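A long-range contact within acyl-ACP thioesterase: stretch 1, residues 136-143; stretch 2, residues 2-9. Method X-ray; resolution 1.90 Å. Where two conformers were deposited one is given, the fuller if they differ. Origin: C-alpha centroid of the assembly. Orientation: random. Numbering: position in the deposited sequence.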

# COMPACT_ATOMS: atom_id res chain seq x y z
N VAL A 136 21.02 -7.05 -22.79
CA VAL A 136 21.23 -6.36 -24.04
C VAL A 136 20.32 -6.90 -25.12
O VAL A 136 19.93 -6.15 -26.02
CB VAL A 136 22.71 -6.42 -24.52
CG1 VAL A 136 22.80 -5.95 -25.94
CG2 VAL A 136 23.59 -5.58 -23.61
N ASP A 137 19.96 -8.18 -25.01
CA ASP A 137 19.04 -8.82 -25.92
C ASP A 137 17.62 -8.23 -25.89
O ASP A 137 16.83 -8.47 -26.80
CB ASP A 137 18.97 -10.33 -25.64
CG ASP A 137 20.36 -11.02 -25.69
OD1 ASP A 137 21.28 -10.55 -26.39
OD2 ASP A 137 20.52 -12.04 -25.00
N TYR A 138 17.30 -7.46 -24.85
CA TYR A 138 15.95 -6.95 -24.65
C TYR A 138 15.82 -5.43 -24.88
O TYR A 138 14.74 -4.85 -24.67
CB TYR A 138 15.45 -7.35 -23.27
CG TYR A 138 15.22 -8.85 -23.17
CD1 TYR A 138 14.03 -9.43 -23.64
CD2 TYR A 138 16.19 -9.67 -22.63
CE1 TYR A 138 13.84 -10.80 -23.55
CE2 TYR A 138 16.03 -11.02 -22.56
CZ TYR A 138 14.85 -11.59 -23.01
OH TYR A 138 14.70 -12.95 -22.89
N ILE A 139 16.89 -4.79 -25.35
CA ILE A 139 16.82 -3.37 -25.72
C ILE A 139 15.76 -3.18 -26.82
O ILE A 139 15.77 -3.88 -27.83
CB ILE A 139 18.19 -2.81 -26.16
CG1 ILE A 139 19.11 -2.70 -24.94
CG2 ILE A 139 18.02 -1.44 -26.83
CD1 ILE A 139 20.57 -2.77 -25.24
N CYS A 140 14.86 -2.24 -26.61
CA CYS A 140 13.63 -2.17 -27.33
C CYS A 140 13.37 -0.71 -27.68
O CYS A 140 13.55 0.20 -26.84
CB CYS A 140 12.54 -2.74 -26.41
SG CYS A 140 10.84 -2.53 -26.94
N ASP A 141 12.88 -0.50 -28.90
CA ASP A 141 12.65 0.83 -29.47
C ASP A 141 11.21 1.36 -29.28
O ASP A 141 10.83 2.33 -29.92
CB ASP A 141 13.02 0.82 -30.98
CG ASP A 141 12.04 -0.01 -31.84
OD1 ASP A 141 11.08 -0.65 -31.32
OD2 ASP A 141 12.23 -0.02 -33.08
N GLU A 142 10.41 0.73 -28.43
CA GLU A 142 9.05 1.21 -28.18
C GLU A 142 9.04 2.70 -27.75
O GLU A 142 9.85 3.12 -26.93
CB GLU A 142 8.43 0.33 -27.09
CG GLU A 142 6.99 0.64 -26.71
CD GLU A 142 6.00 0.32 -27.82
OE1 GLU A 142 4.86 0.81 -27.72
OE2 GLU A 142 6.36 -0.42 -28.78
N PRO A 143 8.12 3.51 -28.30
CA PRO A 143 8.19 4.93 -27.93
C PRO A 143 7.70 5.26 -26.52
O PRO A 143 6.81 4.59 -25.96
CB PRO A 143 7.28 5.62 -28.95
CG PRO A 143 6.73 4.55 -29.85
CD PRO A 143 7.03 3.23 -29.25
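Stretch 2 2-9: MSEENKIG

Stretch 1 enters the contact as the end of a 3-10 segment, residues 136-138, and continues as a loop in which Cys140 is extended (phi/psi -138/139°). Stretch 2, from the N-terminal end of the chain, has a 3-10 segment of its own at residues 5-7, entered through Glu4 (-62/-46°). Its turn is held by backbone hydrogen bonds from Lys7 N to Glu4 O (3.2 Å) and from Ile8 N to Glu5 O (3.3 Å), while Asn6 N donates to Ser3 OG at 3.2 Å. Two CA pairs define the register, Tyr138 CA to Lys7 CA at 5.4 Å and Cys140 CA to Glu4 CA at 5.8 Å. As numbering rises from Tyr138 to Cys140 it falls from Lys7 to Glu4, so between these two pairs the stretches run in opposite senses. No direct backbone-to-backbone hydrogen bond links the stretches; water 2 instead donates to Tyr138 O (2.6 Å) and Lys7 O (2.9 Å), joining the two carbonyls where the CA atoms are closest in register.

The CA-to-CB bonds of Glu4 and Lys7 both point toward stretch 1, and these residues make the two direct hydrogen bonds of the contact. Lys7, with chi2 to chi4 all t, reaches across stretch 1 in an extended form: its CE lies 3.6 Å from Asp137 O, and its NZ donates to Ile139 O at 2.8 Å. The same NZ forms a salt bridge with Glu4 OE2 at 3.0 Å, which ties the two side chains together. Glu4 OE1 accepts from Asp141 N at 3.0 Å with an N-H...O angle of 163°, close to linear. Water 1 adds a bridge, donating to Glu4 OE1 (2.8 Å) and Ile139 O (3.1 Å). One approach is unfavourable: Asp141 OD1 lies 3.1 Å from Glu4 OE1, a pair of acceptors on like-charged groups.

Other contacts are mainly apolar. The selenomethionine Met2 places SE 3.6 Å from Tyr138 CE1; SE is 4.6 Å from the ring centroid and 53° off the normal, an oblique approach. Lys7 CA meets the edge of the same ring, near its plane. Cys140 CB packs 3.9 Å from Lys7 CB, and its SG reaches Ile8 CG1 at 4.0 Å. That SG also accepts a weak hydrogen bond from Glu142 N at 3.6 Å. Ile8 CD1 makes a van der Waals contact with a carboxylate oxygen, Glu142 OE2, at 3.6 Å. Together the stretches bury 457 Å², both sides summed.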

# COMPACT_ATOMS: atom_id res chain seq x y z
N MSE A 2 13.79 -12.23 -32.06
CA MSE A 2 12.69 -11.70 -31.21
C MSE A 2 12.24 -10.30 -31.66
O MSE A 2 13.07 -9.39 -31.83
CB MSE A 2 13.16 -11.65 -29.76
CG MSE A 2 12.07 -11.43 -28.76
SE MSE A 2 12.83 -11.32 -26.98
CE MSE A 2 13.69 -13.14 -26.87
N SER A 3 10.93 -10.12 -31.87
CA SER A 3 10.38 -8.85 -32.38
C SER A 3 10.43 -7.78 -31.29
O SER A 3 10.61 -8.11 -30.11
CB SER A 3 8.93 -9.02 -32.88
OG SER A 3 7.95 -8.76 -31.86
N GLU A 4 10.26 -6.52 -31.69
CA GLU A 4 10.25 -5.42 -30.71
C GLU A 4 9.10 -5.54 -29.70
O GLU A 4 9.31 -5.40 -28.49
CB GLU A 4 10.21 -4.05 -31.41
CG GLU A 4 11.45 -3.78 -32.26
CD GLU A 4 12.70 -3.87 -31.43
OE1 GLU A 4 12.80 -3.06 -30.48
OE2 GLU A 4 13.55 -4.76 -31.69
N GLU A 5 7.90 -5.83 -30.20
CA GLU A 5 6.76 -6.15 -29.33
C GLU A 5 7.08 -7.25 -28.30
O GLU A 5 6.61 -7.18 -27.17
CB GLU A 5 5.55 -6.58 -30.18
N ASN A 6 7.87 -8.25 -28.71
CA ASN A 6 8.22 -9.40 -27.84
C ASN A 6 9.13 -9.09 -26.62
O ASN A 6 9.20 -9.87 -25.68
CB ASN A 6 8.89 -10.50 -28.68
CG ASN A 6 7.93 -11.25 -29.58
OD1 ASN A 6 6.74 -11.38 -29.29
ND2 ASN A 6 8.46 -11.77 -30.69
N LYS A 7 9.81 -7.95 -26.66
CA LYS A 7 10.67 -7.50 -25.57
C LYS A 7 9.92 -6.73 -24.49
O LYS A 7 10.50 -6.37 -23.49
CB LYS A 7 11.76 -6.60 -26.13
CG LYS A 7 12.62 -7.28 -27.17
CD LYS A 7 13.36 -6.30 -28.01
CE LYS A 7 14.36 -6.99 -28.92
NZ LYS A 7 15.25 -6.00 -29.58
N ILE A 8 8.64 -6.45 -24.73
CA ILE A 8 7.76 -5.75 -23.80
C ILE A 8 7.06 -6.72 -22.85
O ILE A 8 6.54 -7.75 -23.25
CB ILE A 8 6.70 -4.87 -24.57
CG1 ILE A 8 7.42 -3.88 -25.48
CG2 ILE A 8 5.80 -4.13 -23.60
CD1 ILE A 8 6.54 -3.26 -26.57
N GLY A 9 7.09 -6.42 -21.56
CA GLY A 9 6.27 -7.09 -20.60
C GLY A 9 5.00 -6.29 -20.36
O GLY A 9 5.06 -5.08 -20.17
O HOH W 1 15.52 -2.71 -30.74
O HOH W 2 12.85 -4.82 -22.89